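Local coordinates for protein sniffer CG10964-PA (Drosophila melanogaster, PDB 1SNY) that binds NADP and is probably an NADPH-dependent carbonyl reductase of the short-chain dehydrogenase/reductase family, at residues 30-34 with 219-225; 149-153 with 165-169; 172-176 with 188-192. All blocks are in the same frame, centred on the assembly; numbering follows the deposited sequence.

Interaction 1. Residues 30-34 with 219-225; sequences NRGLG and PGWVKTD. With NAP (NADP nicotinamide-adenine-dinucleotide phosphate), chain B.
The guanidinium of R31 lies between the carboxylate of D225 and the cofactor, with NAP O1A of the diphosphate over one face. D225 OD2 comes in obliquely, the two planes 57° apart. NE and NH2 of R31 both reach this oxygen, but through bent, weak bonds, the shorter being 3.1 Å from R31 NH2 to D225 OD2; the salt bridge probably rests more on charge than on alignment. At the other end of the site, the edge of the W221 ring faces NAP O7N. A bend at chi3 (56°) swings R31 NH1 to the 2'-phosphate, where it makes a weak bond to NAP O3X. A methionine in place of R31 would probably leave D225 without its cationic mate and weaken the hold on the 2'-phosphate. At G32 a side chain would collide with NAP O2N, and L33 N donates to that oxygen over 3.1 Å. The leucine's branches divide: L33 CD1 presses tightly on P219 CG at 3.4 Å, while L33 CD2 rests on V222 CG1. V222 N fixes the carboxamide by a 3.0 Å bond to NAP O7N, with a weak return bond from NAP N7N to V222 O. T224 OG1 donates to NAP O1N over 2.6 Å and also accepts from G227 N. Residues 30-34 belong to the glycine-rich TGxxxGxG motif of the family's Rossmann fold. Cationic R31, joined by R56 as a further cofactor partner, is consistent with a pocket suited to NADP's extra phosphate.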
loop_
_atom_site.group_PDB
_atom_site.type_symbol
_atom_site.label_atom_id
_atom_site.label_comp_id
_atom_site.label_asym_id
_atom_site.label_seq_id
_atom_site.Cartn_x
_atom_site.Cartn_y
_atom_site.Cartn_z
ATOM N N ASN A 30 -13.922 -2.230 21.332
ATOM C CA ASN A 30 -15.115 -1.605 21.893
ATOM C C ASN A 30 -16.249 -1.592 20.872
ATOM O O ASN A 30 -17.425 -1.536 21.241
ATOM C CB ASN A 30 -14.815 -0.173 22.328
ATOM C CG ASN A 30 -14.345 0.691 21.183
ATOM O OD1 ASN A 30 -13.304 0.430 20.583
ATOM N ND2 ASN A 30 -15.114 1.728 20.870
ATOM N N ARG A 31 -15.892 -1.658 19.591
ATOM C CA ARG A 31 -16.880 -1.632 18.515
ATOM C C ARG A 31 -16.809 -2.826 17.569
ATOM O O ARG A 31 -16.027 -3.753 17.764
ATOM C CB ARG A 31 -16.707 -0.359 17.686
ATOM C CG ARG A 31 -16.937 0.928 18.443
ATOM C CD ARG A 31 -16.407 2.111 17.655
ATOM N NE ARG A 31 -16.972 2.197 16.314
ATOM C CZ ARG A 31 -16.648 3.134 15.428
ATOM N NH1 ARG A 31 -15.760 4.067 15.743
ATOM N NH2 ARG A 31 -17.216 3.139 14.231
ATOM N N GLY A 32 -17.646 -2.766 16.537
ATOM C CA GLY A 32 -17.717 -3.789 15.507
ATOM C C GLY A 32 -17.068 -5.150 15.693
ATOM O O GLY A 32 -17.232 -5.803 16.721
ATOM N N LEU A 33 -16.327 -5.573 14.672
ATOM C CA LEU A 33 -15.668 -6.875 14.654
ATOM C C LEU A 33 -14.772 -7.170 15.858
ATOM O O LEU A 33 -14.673 -8.321 16.298
ATOM C CB LEU A 33 -14.868 -7.026 13.351
ATOM C CG LEU A 33 -15.650 -6.769 12.051
ATOM C CD1 LEU A 33 -14.747 -6.996 10.847
ATOM C CD2 LEU A 33 -16.863 -7.688 11.982
ATOM N N GLY A 34 -14.121 -6.142 16.392
ATOM C CA GLY A 34 -13.255 -6.348 17.539
ATOM C C GLY A 34 -14.052 -6.925 18.690
ATOM O O GLY A 34 -13.677 -7.935 19.289
ATOM N N PRO A 219 -13.020 -10.177 6.607
ATOM C CA PRO A 219 -14.135 -10.651 7.425
ATOM C C PRO A 219 -15.455 -10.706 6.670
ATOM O O PRO A 219 -16.501 -10.980 7.259
ATOM C CB PRO A 219 -14.168 -9.633 8.556
ATOM C CG PRO A 219 -13.848 -8.357 7.816
ATOM C CD PRO A 219 -12.695 -8.773 6.932
ATOM N N GLY A 220 -15.398 -10.466 5.366
ATOM C CA GLY A 220 -16.607 -10.445 4.566
ATOM C C GLY A 220 -17.219 -9.072 4.773
ATOM O O GLY A 220 -16.672 -8.268 5.530
ATOM N N TRP A 221 -18.331 -8.779 4.105
ATOM C CA TRP A 221 -18.972 -7.480 4.288
ATOM C C TRP A 221 -19.911 -7.607 5.487
ATOM O O TRP A 221 -20.947 -8.270 5.410
ATOM C CB TRP A 221 -19.747 -7.079 3.026
ATOM C CG TRP A 221 -20.244 -5.663 3.064
ATOM C CD1 TRP A 221 -19.874 -4.686 3.945
ATOM C CD2 TRP A 221 -21.188 -5.059 2.171
ATOM N NE1 TRP A 221 -20.527 -3.514 3.658
ATOM C CE2 TRP A 221 -21.341 -3.713 2.574
ATOM C CE3 TRP A 221 -21.920 -5.523 1.068
ATOM C CZ2 TRP A 221 -22.198 -2.823 1.914
ATOM C CZ3 TRP A 221 -22.772 -4.638 0.412
ATOM C CH2 TRP A 221 -22.902 -3.302 0.840
ATOM N N VAL A 222 -19.536 -6.972 6.595
ATOM C CA VAL A 222 -20.307 -7.048 7.836
ATOM C C VAL A 222 -20.995 -5.740 8.218
ATOM O O VAL A 222 -20.473 -4.655 7.966
ATOM C CB VAL A 222 -19.394 -7.480 9.007
ATOM C CG1 VAL A 222 -20.225 -7.767 10.250
ATOM C CG2 VAL A 222 -18.583 -8.702 8.601
ATOM N N LYS A 223 -22.162 -5.860 8.849
ATOM C CA LYS A 223 -22.943 -4.699 9.261
ATOM C C LYS A 223 -22.455 -3.987 10.520
ATOM O O LYS A 223 -23.074 -4.089 11.577
ATOM C CB LYS A 223 -24.411 -5.087 9.461
ATOM C CG LYS A 223 -25.141 -5.482 8.195
ATOM C CD LYS A 223 -26.634 -5.619 8.446
ATOM C CE LYS A 223 -26.931 -6.663 9.513
ATOM N NZ LYS A 223 -28.395 -6.785 9.775
ATOM N N THR A 224 -21.347 -3.264 10.402
ATOM C CA THR A 224 -20.807 -2.499 11.523
ATOM C C THR A 224 -20.900 -1.037 11.108
ATOM O O THR A 224 -21.428 -0.730 10.040
ATOM C CB THR A 224 -19.329 -2.826 11.781
ATOM O OG1 THR A 224 -18.555 -2.458 10.631
ATOM C CG2 THR A 224 -19.154 -4.310 12.067
ATOM N N ASP A 225 -20.388 -0.133 11.938
ATOM C CA ASP A 225 -20.429 1.283 11.599
ATOM C C ASP A 225 -19.706 1.528 10.273
ATOM O O ASP A 225 -20.080 2.418 9.506
ATOM C CB ASP A 225 -19.797 2.123 12.715
ATOM C CG ASP A 225 -20.587 2.057 14.015
ATOM O OD1 ASP A 225 -21.832 2.181 13.961
ATOM O OD2 ASP A 225 -19.969 1.895 15.091
HETATM P PA NAP B . -15.419 0.008 13.175
HETATM O O1A NAP B . -15.277 1.339 12.733
HETATM O O2A NAP B . -16.678 -0.594 13.764
HETATM O O5B NAP B . -14.280 -0.326 14.246
HETATM C C5B NAP B . -12.927 0.152 14.023
HETATM C C4B NAP B . -12.261 -0.183 15.395
HETATM O O4B NAP B . -10.828 0.257 15.284
HETATM C C3B NAP B . -12.796 0.635 16.612
HETATM O O3B NAP B . -12.733 -0.235 17.754
HETATM C C2B NAP B . -11.845 1.811 16.674
HETATM O O2B NAP B . -11.773 2.509 17.910
HETATM C C1B NAP B . -10.492 1.158 16.311
HETATM N N9A NAP B . -9.555 2.198 15.917
HETATM C C8A NAP B . -9.539 3.085 14.859
HETATM N N7A NAP B . -8.495 3.905 14.857
HETATM C C5A NAP B . -7.789 3.524 15.988
HETATM C C6A NAP B . -6.591 4.031 16.521
HETATM N N6A NAP B . -5.836 5.045 16.027
HETATM N N1A NAP B . -6.112 3.427 17.699
HETATM C C2A NAP B . -6.806 2.368 18.308
HETATM N N3A NAP B . -7.992 1.854 17.804
HETATM C C4A NAP B . -8.442 2.464 16.643
HETATM O O3 NAP B . -15.040 -0.964 11.989
HETATM P PN NAP B . -15.040 -2.532 11.833
HETATM O O1N NAP B . -15.995 -2.944 10.791
HETATM O O2N NAP B . -15.256 -3.090 13.196
HETATM O O5D NAP B . -13.583 -2.806 11.278
HETATM C C5D NAP B . -12.750 -3.856 11.881
HETATM C C4D NAP B . -11.639 -4.194 10.903
HETATM O O4D NAP B . -12.180 -4.956 9.793
HETATM C C3D NAP B . -10.915 -2.976 10.244
HETATM O O3D NAP B . -9.489 -3.212 10.157
HETATM C C2D NAP B . -11.602 -2.874 8.891
HETATM O O2D NAP B . -10.843 -2.182 7.924
HETATM C C1D NAP B . -11.812 -4.297 8.536
HETATM N N1N NAP B . -12.940 -4.617 7.634
HETATM C C2N NAP B . -14.321 -4.362 7.914
HETATM C C3N NAP B . -15.258 -4.734 6.937
HETATM C C7N NAP B . -16.752 -4.487 7.185
HETATM O O7N NAP B . -17.512 -4.834 6.300
HETATM N N7N NAP B . -17.173 -3.933 8.291
HETATM C C4N NAP B . -14.845 -5.362 5.676
HETATM C C5N NAP B . -13.464 -5.588 5.458
HETATM C C6N NAP B . -12.495 -5.221 6.427
HETATM P P2B NAP B . -12.712 3.808 18.264
HETATM O O1X NAP B . -14.071 3.237 18.677
HETATM O O2X NAP B . -11.945 4.413 19.392
HETATM O O3X NAP B . -12.816 4.652 17.002
#

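Interaction 2. Residues 149-153 with 165-169; sequences LKKAA and RAAII
R165 sets CG anti to its own backbone nitrogen (chi1 -172°) and then runs extended to NE, which carries the guanidinium across to the backbone of A153. L149 turns CG beside its own nitrogen (chi1 -71°), and its two methyl branches come down over A167 and I168. The polar link is the bond from R165 NE to A153 O, 3.0 Å long and moderately bent, with an N-H...O angle of 145°. The donor is somewhat tilted from the plane of the carbonyl, and the oxygen lies near the edge of the guanidinium. Because A153 is close to the C-terminal end of helix 124-155, the positive group there would probably interact favourably with the helix dipole. R165 NH1 has a weak second acceptor in Q159 O.

The contact belongs to a beta-alpha-beta crossover of the Rossmann fold: the chain leaves strand 105-108, passes through helix 124-155 and returns in the neighbouring parallel strand 167-171. Two alanines let the helix end come near the start of that strand, the CA atoms of A153 and A166 being 5.0 Å apart. The methyl of A166 meets A153 CB at 3.7 Å and also rests against L149 O, 3.4 Å from A166 CB. That carbonyl is already engaged in the helix, accepting from A153 N. A152 CB in turn packs on R165 O, an oxygen that receives a hydrogen bond from N104 ND2. Farther into the strand, L149 crosses I168 at about a right angle, with L149 CD1 3.6 Å from I168 CG1, while L149 CD2 stands over A167 O at 3.9 Å. I168 also touches N108 and C214 on the two flanking strands.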
loop_
_atom_site.group_PDB
_atom_site.type_symbol
_atom_site.label_atom_id
_atom_site.label_comp_id
_atom_site.label_asym_id
_atom_site.label_seq_id
_atom_site.Cartn_x
_atom_site.Cartn_y
_atom_site.Cartn_z
ATOM N N LEU A 149 5.770 -13.123 20.561
ATOM C CA LEU A 149 5.312 -14.113 19.587
ATOM C C LEU A 149 6.331 -15.234 19.412
ATOM O O LEU A 149 5.968 -16.397 19.222
ATOM C CB LEU A 149 5.024 -13.432 18.236
ATOM C CG LEU A 149 3.788 -12.520 18.161
ATOM C CD1 LEU A 149 3.848 -11.693 16.889
ATOM C CD2 LEU A 149 2.499 -13.366 18.206
ATOM N N LYS A 150 7.611 -14.890 19.478
ATOM C CA LYS A 150 8.659 -15.887 19.326
ATOM C C LYS A 150 8.739 -16.781 20.553
ATOM O O LYS A 150 9.028 -17.974 20.437
ATOM C CB LYS A 150 10.010 -15.212 19.077
ATOM C CG LYS A 150 10.104 -14.549 17.723
ATOM C CD LYS A 150 11.427 -13.822 17.548
ATOM C CE LYS A 150 11.526 -13.174 16.171
ATOM N NZ LYS A 150 12.744 -12.322 16.058
ATOM N N LYS A 151 8.495 -16.211 21.731
ATOM C CA LYS A 151 8.532 -17.012 22.950
ATOM C C LYS A 151 7.404 -18.034 22.893
ATOM O O LYS A 151 7.590 -19.201 23.248
ATOM C CB LYS A 151 8.367 -16.128 24.188
ATOM C CG LYS A 151 9.565 -15.245 24.469
ATOM C CD LYS A 151 9.374 -14.428 25.734
ATOM C CE LYS A 151 10.583 -13.549 25.996
ATOM N NZ LYS A 151 10.398 -12.718 27.215
ATOM N N ALA A 152 6.234 -17.593 22.433
ATOM C CA ALA A 152 5.079 -18.474 22.332
ATOM C C ALA A 152 5.344 -19.541 21.284
ATOM O O ALA A 152 4.991 -20.704 21.476
ATOM C CB ALA A 152 3.834 -17.680 21.964
ATOM N N ALA A 153 5.973 -19.143 20.182
ATOM C CA ALA A 153 6.287 -20.080 19.103
ATOM C C ALA A 153 7.260 -21.142 19.591
ATOM O O ALA A 153 7.148 -22.312 19.224
ATOM C CB ALA A 153 6.883 -19.336 17.914
ATOM N N ARG A 165 0.056 -22.016 18.181
ATOM C CA ARG A 165 1.483 -21.796 18.392
ATOM C C ARG A 165 1.768 -20.296 18.444
ATOM O O ARG A 165 1.911 -19.725 19.527
ATOM C CB ARG A 165 2.286 -22.465 17.265
ATOM C CG ARG A 165 3.789 -22.468 17.469
ATOM C CD ARG A 165 4.486 -23.443 16.515
ATOM N NE ARG A 165 5.938 -23.346 16.629
ATOM C CZ ARG A 165 6.797 -24.107 15.962
ATOM N NH1 ARG A 165 6.353 -25.036 15.127
ATOM N NH2 ARG A 165 8.103 -23.924 16.120
ATOM N N ALA A 166 1.843 -19.661 17.277
ATOM C CA ALA A 166 2.083 -18.223 17.192
ATOM C C ALA A 166 1.600 -17.716 15.838
ATOM O O ALA A 166 1.831 -18.357 14.807
ATOM C CB ALA A 166 3.560 -17.924 17.371
ATOM N N ALA A 167 0.939 -16.563 15.837
ATOM C CA ALA A 167 0.428 -16.021 14.587
ATOM C C ALA A 167 0.028 -14.564 14.653
ATOM O O ALA A 167 -0.362 -14.055 15.703
ATOM C CB ALA A 167 -0.776 -16.848 14.126
ATOM N N ILE A 168 0.123 -13.903 13.504
ATOM C CA ILE A 168 -0.286 -12.515 13.377
ATOM C C ILE A 168 -1.405 -12.530 12.350
ATOM O O ILE A 168 -1.194 -12.953 11.211
ATOM C CB ILE A 168 0.838 -11.618 12.828
ATOM C CG1 ILE A 168 2.004 -11.579 13.812
ATOM C CG2 ILE A 168 0.287 -10.221 12.545
ATOM C CD1 ILE A 168 3.276 -10.968 13.228
ATOM N N ILE A 169 -2.592 -12.093 12.747
ATOM C CA ILE A 169 -3.704 -12.052 11.811
ATOM C C ILE A 169 -3.988 -10.588 11.528
ATOM O O ILE A 169 -4.351 -9.828 12.432
ATOM C CB ILE A 169 -4.992 -12.673 12.387
ATOM C CG1 ILE A 169 -4.711 -14.063 12.971
ATOM C CG2 ILE A 169 -6.049 -12.764 11.271
ATOM C CD1 ILE A 169 -4.356 -15.111 11.949
#

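Interaction 3. Residues 172-176 with 188-192; sequences SSILG and AYRTS. With NAP (NADP nicotinamide-adenine-dinucleotide phosphate), chain B.
R190 and L175 are joined by the one direct hydrogen bond between the segments: R190 NH1 donates to L175 O over 3.0 Å, lying in the carbonyl plane on a lone pair. The rest of the guanidinium is held by G184 O, bonded to NH2, and more weakly by G185 O at NE, which should limit its rotation. Toward the cofactor, Y189 OH and NAP O2D are 2.7 Å apart, and either hydroxyl may be the donor. The ribose oxygen lies in the plane of the phenol, at the ring edge. A water bridges Y189 OH, at 2.7 Å, to S173 OG, at a longer 3.3 Å. S173 turns its hydroxyl anti to its backbone nitrogen (chi1 165°), where it accepts from L175 N at 3.0 Å and so closes an ST turn.

Van der Waals contacts fill in between. L175 lies across Y189 at about a right angle, its CD1 3.7 Å from Y189 CD2, while L175 CD2 flanks the guanidinium of R190. S173 CB sits 3.5 Å from Y189 OH and also meets the nicotinamide at NAP C5N, so one methylene borders both the phenol oxygen and the cofactor ring. Y189 and K193, which also bonds the cofactor, form the YxxxK motif of the family.

The 172-176 turn follows strand 167-171 and lies against the first turns of helix 187-207. Helix 124-155 packs beside it, with N134 touching Y189, and R190 and T191 meet S202 and A195 of the second subunit.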
loop_
_atom_site.group_PDB
_atom_site.type_symbol
_atom_site.label_atom_id
_atom_site.label_comp_id
_atom_site.label_asym_id
_atom_site.label_seq_id
_atom_site.Cartn_x
_atom_site.Cartn_y
_atom_site.Cartn_z
ATOM N N SER A 172 -7.727 -7.472 6.960
ATOM C CA SER A 172 -7.621 -6.723 5.712
ATOM C C SER A 172 -9.011 -6.507 5.126
ATOM O O SER A 172 -9.983 -6.465 5.858
ATOM C CB SER A 172 -6.725 -7.485 4.726
ATOM O OG SER A 172 -6.424 -6.697 3.583
ATOM N N SER A 173 -9.108 -6.375 3.807
ATOM C CA SER A 173 -10.398 -6.163 3.147
ATOM C C SER A 173 -10.343 -6.592 1.687
ATOM O O SER A 173 -9.295 -6.490 1.060
ATOM C CB SER A 173 -10.798 -4.691 3.205
ATOM O OG SER A 173 -11.855 -4.432 2.290
ATOM N N ILE A 174 -11.469 -7.061 1.146
ATOM C CA ILE A 174 -11.497 -7.494 -0.252
ATOM C C ILE A 174 -11.232 -6.291 -1.154
ATOM O O ILE A 174 -10.794 -6.440 -2.295
ATOM C CB ILE A 174 -12.861 -8.136 -0.627
ATOM C CG1 ILE A 174 -12.777 -8.792 -2.008
ATOM C CG2 ILE A 174 -13.948 -7.080 -0.650
ATOM C CD1 ILE A 174 -11.886 -10.018 -2.079
ATOM N N LEU A 175 -11.490 -5.094 -0.634
ATOM C CA LEU A 175 -11.254 -3.871 -1.400
ATOM C C LEU A 175 -9.752 -3.689 -1.578
ATOM O O LEU A 175 -9.302 -2.868 -2.380
ATOM C CB LEU A 175 -11.847 -2.657 -0.685
ATOM C CG LEU A 175 -13.362 -2.663 -0.446
ATOM C CD1 LEU A 175 -13.780 -1.378 0.239
ATOM C CD2 LEU A 175 -14.089 -2.807 -1.769
ATOM N N GLY A 176 -8.984 -4.456 -0.814
ATOM C CA GLY A 176 -7.541 -4.404 -0.918
ATOM C C GLY A 176 -7.082 -5.345 -2.017
ATOM O O GLY A 176 -5.901 -5.409 -2.338
ATOM N N ALA A 188 -7.676 6.080 -0.209
ATOM C CA ALA A 188 -7.027 5.893 1.083
ATOM C C ALA A 188 -7.203 4.466 1.603
ATOM O O ALA A 188 -6.236 3.803 1.992
ATOM C CB ALA A 188 -7.587 6.895 2.101
ATOM N N TYR A 189 -8.442 3.990 1.591
ATOM C CA TYR A 189 -8.733 2.662 2.100
ATOM C C TYR A 189 -8.061 1.555 1.294
ATOM O O TYR A 189 -7.351 0.725 1.861
ATOM C CB TYR A 189 -10.245 2.435 2.155
ATOM C CG TYR A 189 -10.628 1.249 3.013
ATOM C CD1 TYR A 189 -10.434 1.274 4.401
ATOM C CD2 TYR A 189 -11.158 0.095 2.442
ATOM C CE1 TYR A 189 -10.761 0.179 5.197
ATOM C CE2 TYR A 189 -11.490 -1.011 3.228
ATOM C CZ TYR A 189 -11.291 -0.961 4.603
ATOM O OH TYR A 189 -11.625 -2.048 5.373
ATOM N N ARG A 190 -8.259 1.555 -0.021
ATOM C CA ARG A 190 -7.658 0.515 -0.858
ATOM C C ARG A 190 -6.140 0.478 -0.765
ATOM O O ARG A 190 -5.548 -0.588 -0.590
ATOM C CB ARG A 190 -8.055 0.691 -2.320
ATOM C CG ARG A 190 -9.518 0.408 -2.637
ATOM C CD ARG A 190 -9.725 0.470 -4.146
ATOM N NE ARG A 190 -11.127 0.433 -4.555
ATOM C CZ ARG A 190 -11.864 -0.670 -4.613
ATOM N NH1 ARG A 190 -11.342 -1.844 -4.283
ATOM N NH2 ARG A 190 -13.126 -0.597 -5.027
ATOM N N THR A 191 -5.493 1.633 -0.883
ATOM C CA THR A 191 -4.044 1.628 -0.811
ATOM C C THR A 191 -3.538 1.095 0.522
ATOM O O THR A 191 -2.528 0.387 0.571
ATOM C CB THR A 191 -3.438 3.038 -1.043
ATOM O OG1 THR A 191 -3.973 3.961 -0.086
ATOM C CG2 THR A 191 -3.739 3.520 -2.450
ATOM N N SER A 192 -4.221 1.441 1.613
ATOM C CA SER A 192 -3.785 0.990 2.923
ATOM C C SER A 192 -3.954 -0.495 3.147
ATOM O O SER A 192 -3.137 -1.112 3.813
ATOM C CB SER A 192 -4.520 1.748 4.049
ATOM O OG SER A 192 -5.880 1.339 4.180
HETATM P PA NAP B . -15.419 0.008 13.175
HETATM O O1A NAP B . -15.277 1.339 12.733
HETATM O O2A NAP B . -16.678 -0.594 13.764
HETATM O O5B NAP B . -14.280 -0.326 14.246
HETATM C C5B NAP B . -12.927 0.152 14.023
HETATM C C4B NAP B . -12.261 -0.183 15.395
HETATM O O4B NAP B . -10.828 0.257 15.284
HETATM C C3B NAP B . -12.796 0.635 16.612
HETATM O O3B NAP B . -12.733 -0.235 17.754
HETATM C C2B NAP B . -11.845 1.811 16.674
HETATM O O2B NAP B . -11.773 2.509 17.910
HETATM C C1B NAP B . -10.492 1.158 16.311
HETATM N N9A NAP B . -9.555 2.198 15.917
HETATM C C8A NAP B . -9.539 3.085 14.859
HETATM N N7A NAP B . -8.495 3.905 14.857
HETATM C C5A NAP B . -7.789 3.524 15.988
HETATM C C6A NAP B . -6.591 4.031 16.521
HETATM N N6A NAP B . -5.836 5.045 16.027
HETATM N N1A NAP B . -6.112 3.427 17.699
HETATM C C2A NAP B . -6.806 2.368 18.308
HETATM N N3A NAP B . -7.992 1.854 17.804
HETATM C C4A NAP B . -8.442 2.464 16.643
HETATM O O3 NAP B . -15.040 -0.964 11.989
HETATM P PN NAP B . -15.040 -2.532 11.833
HETATM O O1N NAP B . -15.995 -2.944 10.791
HETATM O O2N NAP B . -15.256 -3.090 13.196
HETATM O O5D NAP B . -13.583 -2.806 11.278
HETATM C C5D NAP B . -12.750 -3.856 11.881
HETATM C C4D NAP B . -11.639 -4.194 10.903
HETATM O O4D NAP B . -12.180 -4.956 9.793
HETATM C C3D NAP B . -10.915 -2.976 10.244
HETATM O O3D NAP B . -9.489 -3.212 10.157
HETATM C C2D NAP B . -11.602 -2.874 8.891
HETATM O O2D NAP B . -10.843 -2.182 7.924
HETATM C C1D NAP B . -11.812 -4.297 8.536
HETATM N N1N NAP B . -12.940 -4.617 7.634
HETATM C C2N NAP B . -14.321 -4.362 7.914
HETATM C C3N NAP B . -15.258 -4.734 6.937
HETATM C C7N NAP B . -16.752 -4.487 7.185
HETATM O O7N NAP B . -17.512 -4.834 6.300
HETATM N N7N NAP B . -17.173 -3.933 8.291
HETATM C C4N NAP B . -14.845 -5.362 5.676
HETATM C C5N NAP B . -13.464 -5.588 5.458
HETATM C C6N NAP B . -12.495 -5.221 6.427
HETATM P P2B NAP B . -12.712 3.808 18.264
HETATM O O1X NAP B . -14.071 3.237 18.677
HETATM O O2X NAP B . -11.945 4.413 19.392
HETATM O O3X NAP B . -12.816 4.652 17.002
HETATM O O HOH W 1 -13.958 -2.644 4.080
#

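All three contacts belong to one Rossmann fold with a central parallel sheet. Interaction 1 joins segments 185 residues apart, and interactions 2 and 3 are nested in series within that loop. Interactions 1 and 3 have centres about 15 Å apart and touch where P219 packs on S172; together they line one NADP site, interaction 1 reaching the phosphates and carboxamide, interaction 3 the nicotinamide ribose. Interaction 2 is about 25 Å from either, centre to centre, on the opposite side of the chain's centre from both. Strand 167-171 links it to interaction 3, running from the helix 124-155 packing at its start to the cofactor at its far end.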